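Local coordinates for protein phytase (Citrobacter braakii, PDB 3ZHC) that is a phytase, an alpha/beta enzyme of the histidine phosphatase superfamily, branch 2, at residues G103-I108 and A121-L126; S78-Y83 and G351-F356. The protein carries 2 engineered substitutions. All coordinates share one frame; numbering follows the deposited sequence. Where two conformers were deposited one is given.

Interaction 1: G103-I108 and A121-L126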
loop_
_atom_site.group_PDB
_atom_site.type_symbol
_atom_site.label_atom_id
_atom_site.label_comp_id
_atom_site.label_asym_id
_atom_site.label_seq_id
_atom_site.Cartn_x
_atom_site.Cartn_y
_atom_site.Cartn_z
ATOM N N GLY B 103 41.661 3.747 7.197
ATOM C CA GLY B 103 41.105 2.678 6.374
ATOM C C GLY B 103 39.821 2.030 6.886
ATOM O O GLY B 103 39.435 0.971 6.374
ATOM N N GLN B 104 39.157 2.641 7.878
ATOM C CA GLN B 104 37.872 2.117 8.414
ATOM C C GLN B 104 36.644 2.744 7.753
ATOM O O GLN B 104 35.628 2.065 7.564
ATOM C CB GLN B 104 37.773 2.326 9.928
ATOM C CG GLN B 104 38.675 1.424 10.762
ATOM C CD GLN B 104 38.127 -0.000 10.884
ATOM O OE1 GLN B 104 37.474 -0.336 11.881
ATOM N NE2 GLN B 104 38.377 -0.844 9.856
ATOM N N VAL B 105 36.740 4.034 7.421
ATOM C CA VAL B 105 35.639 4.772 6.825
ATOM C C VAL B 105 36.099 5.420 5.533
ATOM O O VAL B 105 37.157 6.029 5.487
ATOM C CB VAL B 105 35.067 5.847 7.797
ATOM C CG1 VAL B 105 33.916 6.626 7.142
ATOM C CG2 VAL B 105 34.586 5.205 9.089
ATOM N N ALA B 106 35.286 5.261 4.487
ATOM C CA ALA B 106 35.503 5.893 3.193
ATOM C C ALA B 106 34.157 6.441 2.690
ATOM O O ALA B 106 33.112 5.839 2.928
ATOM C CB ALA B 106 36.087 4.922 2.214
ATOM N N VAL B 107 34.193 7.584 2.008
ATOM C CA VAL B 107 32.983 8.207 1.446
ATOM C C VAL B 107 33.179 8.530 -0.036
ATOM O O VAL B 107 34.210 9.066 -0.422
ATOM C CB VAL B 107 32.582 9.476 2.222
ATOM C CG1 VAL B 107 31.397 10.211 1.526
ATOM C CG2 VAL B 107 32.230 9.121 3.646
ATOM N N ILE B 108 32.174 8.179 -0.844
ATOM C CA ILE B 108 32.117 8.499 -2.268
ATOM C C ILE B 108 30.875 9.340 -2.516
ATOM O O ILE B 108 29.808 9.028 -1.996
ATOM C CB ILE B 108 32.003 7.246 -3.135
ATOM C CG1 ILE B 108 33.252 6.362 -2.988
ATOM C CG2 ILE B 108 31.781 7.629 -4.610
ATOM C CD1 ILE B 108 33.103 5.012 -3.625
ATOM N N ALA B 121 28.068 16.363 5.190
ATOM C CA ALA B 121 27.082 16.365 6.274
ATOM C C ALA B 121 27.030 15.033 7.029
ATOM O O ALA B 121 26.927 15.030 8.273
ATOM C CB ALA B 121 25.704 16.735 5.742
ATOM N N PHE B 122 27.107 13.905 6.300
ATOM C CA PHE B 122 27.094 12.573 6.958
ATOM C C PHE B 122 28.305 12.390 7.901
ATOM O O PHE B 122 28.139 11.902 9.020
ATOM C CB PHE B 122 27.027 11.440 5.947
ATOM C CG PHE B 122 26.878 10.075 6.577
ATOM C CD1 PHE B 122 25.628 9.635 7.032
ATOM C CD2 PHE B 122 27.987 9.228 6.720
ATOM C CE1 PHE B 122 25.475 8.357 7.624
ATOM C CE2 PHE B 122 27.847 7.947 7.313
ATOM C CZ PHE B 122 26.587 7.517 7.763
ATOM N N LEU B 123 29.499 12.788 7.439
ATOM C CA LEU B 123 30.733 12.718 8.270
ATOM C C LEU B 123 30.672 13.643 9.481
ATOM O O LEU B 123 31.200 13.296 10.544
ATOM C CB LEU B 123 31.989 13.026 7.440
ATOM C CG LEU B 123 32.341 11.984 6.378
ATOM C CD1 LEU B 123 33.412 12.498 5.384
ATOM C CD2 LEU B 123 32.767 10.648 7.066
ATOM N N ALA B 124 30.027 14.817 9.326
ATOM C CA ALA B 124 29.850 15.769 10.444
ATOM C C ALA B 124 29.081 15.137 11.621
ATOM O O ALA B 124 29.300 15.503 12.791
ATOM C CB ALA B 124 29.154 17.053 9.971
ATOM N N GLY B 125 28.188 14.200 11.303
ATOM C CA GLY B 125 27.453 13.437 12.300
ATOM C C GLY B 125 28.212 12.214 12.781
ATOM O O GLY B 125 28.270 11.951 13.985
ATOM N N LEU B 126 28.796 11.470 11.825
ATOM C CA LEU B 126 29.480 10.203 12.096
ATOM C C LEU B 126 30.816 10.366 12.805
ATOM O O LEU B 126 31.080 9.687 13.793
ATOM C CB LEU B 126 29.728 9.423 10.777
ATOM C CG LEU B 126 30.262 7.966 10.894
ATOM C CD1 LEU B 126 29.115 6.963 11.038
ATOM C CD2 LEU B 126 31.168 7.602 9.700
#

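Interaction 2: S78-Y83 and G351-F356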
loop_
_atom_site.group_PDB
_atom_site.type_symbol
_atom_site.label_atom_id
_atom_site.label_comp_id
_atom_site.label_asym_id
_atom_site.label_seq_id
_atom_site.Cartn_x
_atom_site.Cartn_y
_atom_site.Cartn_z
ATOM N N SER B 78 23.343 14.815 9.069
ATOM C CA SER B 78 24.257 14.689 10.231
ATOM C C SER B 78 23.572 13.927 11.370
ATOM O O SER B 78 24.221 13.199 12.092
ATOM C CB SER B 78 24.773 16.061 10.710
ATOM O OG SER B 78 23.730 16.858 11.252
ATOM N N GLU B 79 22.245 14.106 11.514
ATOM C CA GLU B 79 21.465 13.335 12.501
ATOM C C GLU B 79 21.504 11.835 12.195
ATOM O O GLU B 79 21.597 11.029 13.116
ATOM C CB GLU B 79 19.996 13.807 12.579
ATOM C CG GLU B 79 19.800 15.151 13.274
ATOM C CD GLU B 79 20.224 15.138 14.737
ATOM O OE1 GLU B 79 20.256 14.053 15.366
ATOM O OE2 GLU B 79 20.530 16.215 15.254
ATOM N N LEU B 80 21.423 11.469 10.906
ATOM C CA LEU B 80 21.579 10.063 10.497
ATOM C C LEU B 80 23.020 9.598 10.755
ATOM O O LEU B 80 23.223 8.506 11.247
ATOM C CB LEU B 80 21.183 9.836 9.026
ATOM C CG LEU B 80 19.694 9.985 8.706
ATOM C CD1 LEU B 80 19.469 9.857 7.235
ATOM C CD2 LEU B 80 18.829 8.952 9.490
ATOM N N GLY B 81 23.999 10.447 10.420
ATOM C CA GLY B 81 25.431 10.156 10.684
ATOM C C GLY B 81 25.684 9.891 12.160
ATOM O O GLY B 81 26.405 8.957 12.515
ATOM N N GLN B 82 25.067 10.724 13.001
ATOM C CA GLN B 82 25.132 10.624 14.465
ATOM C C GLN B 82 24.495 9.325 14.942
ATOM O O GLN B 82 25.105 8.595 15.722
ATOM C CB GLN B 82 24.466 11.880 15.099
ATOM C CG GLN B 82 24.131 11.832 16.586
ATOM C CD GLN B 82 23.595 13.187 17.075
ATOM O OE1 GLN B 82 24.352 14.176 17.140
ATOM N NE2 GLN B 82 22.274 13.240 17.423
ATOM N N TYR B 83 23.271 9.039 14.469
ATOM C CA TYR B 83 22.579 7.762 14.805
ATOM C C TYR B 83 23.416 6.557 14.368
ATOM O O TYR B 83 23.578 5.608 15.141
ATOM C CB TYR B 83 21.170 7.691 14.187
ATOM C CG TYR B 83 20.539 6.297 14.186
ATOM C CD1 TYR B 83 19.922 5.783 15.330
ATOM C CD2 TYR B 83 20.560 5.490 13.027
ATOM C CE1 TYR B 83 19.337 4.488 15.333
ATOM C CE2 TYR B 83 19.979 4.199 13.025
ATOM C CZ TYR B 83 19.371 3.713 14.191
ATOM O OH TYR B 83 18.801 2.458 14.198
ATOM N N GLY B 351 17.976 11.927 2.155
ATOM C CA GLY B 351 18.827 11.262 3.145
ATOM C C GLY B 351 18.526 9.780 3.378
ATOM O O GLY B 351 19.166 9.168 4.225
ATOM N N GLY B 352 17.560 9.200 2.635
ATOM C CA GLY B 352 17.195 7.775 2.782
ATOM C C GLY B 352 18.379 6.881 2.440
ATOM O O GLY B 352 19.082 7.117 1.445
ATOM N N GLU B 353 18.600 5.859 3.262
ATOM C CA GLU B 353 19.767 4.996 3.126
ATOM C C GLU B 353 19.386 3.573 2.912
ATOM O O GLU B 353 18.616 3.028 3.678
ATOM C CB GLU B 353 20.606 5.076 4.387
ATOM C CG GLU B 353 21.217 6.414 4.626
ATOM C CD GLU B 353 22.000 6.494 5.939
ATOM O OE1 GLU B 353 22.051 5.480 6.685
ATOM O OE2 GLU B 353 22.559 7.574 6.220
ATOM N N LEU B 354 19.941 2.974 1.852
ATOM C CA LEU B 354 19.824 1.566 1.590
ATOM C C LEU B 354 21.117 1.024 2.219
ATOM O O LEU B 354 22.223 1.385 1.799
ATOM C CB LEU B 354 19.712 1.315 0.109
ATOM C CG LEU B 354 19.325 -0.066 -0.413
ATOM C CD1 LEU B 354 18.075 -0.650 0.287
ATOM C CD2 LEU B 354 19.111 -0.010 -1.938
ATOM N N VAL B 355 20.971 0.179 3.244
ATOM C CA VAL B 355 22.110 -0.295 4.052
ATOM C C VAL B 355 22.357 -1.787 3.829
ATOM O O VAL B 355 21.471 -2.591 4.053
ATOM C CB VAL B 355 21.862 -0.008 5.564
ATOM C CG1 VAL B 355 23.025 -0.477 6.411
ATOM C CG2 VAL B 355 21.617 1.479 5.784
ATOM N N PHE B 356 23.569 -2.124 3.384
ATOM C CA PHE B 356 24.004 -3.497 3.159
ATOM C C PHE B 356 25.006 -3.829 4.270
ATOM O O PHE B 356 26.097 -3.263 4.304
ATOM C CB PHE B 356 24.642 -3.645 1.780
ATOM C CG PHE B 356 23.721 -3.283 0.640
ATOM C CD1 PHE B 356 23.613 -1.952 0.200
ATOM C CD2 PHE B 356 22.961 -4.261 -0.002
ATOM C CE1 PHE B 356 22.744 -1.606 -0.878
ATOM C CE2 PHE B 356 22.098 -3.926 -1.074
ATOM C CZ PHE B 356 21.994 -2.592 -1.503
#

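Interaction 1: G103-I108 and A121-L126
Leu123 lies across two valines, Val105 and Val107, and the contact is made almost entirely by its branched end. Its CB touches neither valine; meeting begins one atom further out, where CG lies 4.0 Å from Val107 CG2. With CG anti to its own carbonyl carbon (chi1 -68°), the isopropyl fork is swung over the strand, and both of its prongs bear on that same valine methyl: CD1 at 4.0 Å from Val107 CG2, CD2 at 3.8 Å from it. CD2 also reaches toward Val105 CG1, more loosely at 4.2 Å. Leu123 and both valines pass one another in opposite directions. Helix segment 121-126 and strand segment 105-108 run nearly antiparallel (160°), their axes 10.5 Å apart; helix 113-126 is that of a beta-alpha-beta unit and links strand 105-109 to its parallel neighbour 134-135. One turn further along, Leu126 meets Val105 tip to tip, its CD2 3.9 Å from Val105 CG1. That valine methyl is anti to the backbone N (chi1 179°) and is touched by both leucines. Ile132, in the loop leading to strand 134-135, packs on Val105 and Leu123, while Leu126 also rests on Leu318 of the adjoining strand.

Interaction 2: S78-Y83 and G351-F356
The carboxylate of Glu353 has Leu80 over one of its faces and a ring atom of Phe122 on the other side of its plane. Leu80 CB lies 3.9 Å from Glu353 OE2, and Leu80 CD1 stands more steeply above that same oxygen at 4.0 Å. Phe122, on the next helix, comes in from beyond OE2, tilted to the side of the plane opposite Leu80, its CE1 3.3 Å from Glu353 OE2. The other oxygen, OE1, is hydrogen-bonded by Gln84 NE2, one turn beyond Leu80 on the same helix, so the buried acid is tied to helix 71-90 by a polar bond as well as by packing. An extended chain (chi2 177°) carries the carboxylate out from the strand to meet the helix. The second flat group is the peptide that follows Gly351. Leu80 CD1 sits obliquely off its oxygen, 3.1 Å from Gly351 O, a tight contact about 41° out of the carbonyl plane. Leu80 chi2 of 175° stretches CD1 away from the helix to reach it. Gly351 and Gly352 pair through their backbones with His39 and Arg38, which belong to the RHG signature of the family. The arrangement is that of the histidine phosphatase alpha/beta fold, a helix laid on the central sheet where strand 353-361 begins beside the signature segment.

Both contacts are buried and pack a helix on the same mixed sheet, but at different places in it. Interaction 1 is local, joining neighbours in sequence through aliphatic branches alone. Interaction 2 closes a chain loop of 267 residues, lies nearer the centre of the molecule, and sets a leucine against oxygens, with a buried acid. Interaction 1 falls within that loop. The two helices also lie against each other: Phe122 CE1 approaches Gly81 CA at 3.5 Å, and Leu126 CD1 lies 3.7 Å from Gly81 O. Glycine at this point of helix 71-90 leaves no side chain between the two helices, and Phe122, on the helix of interaction 1, reaches the helix and the acid of interaction 2.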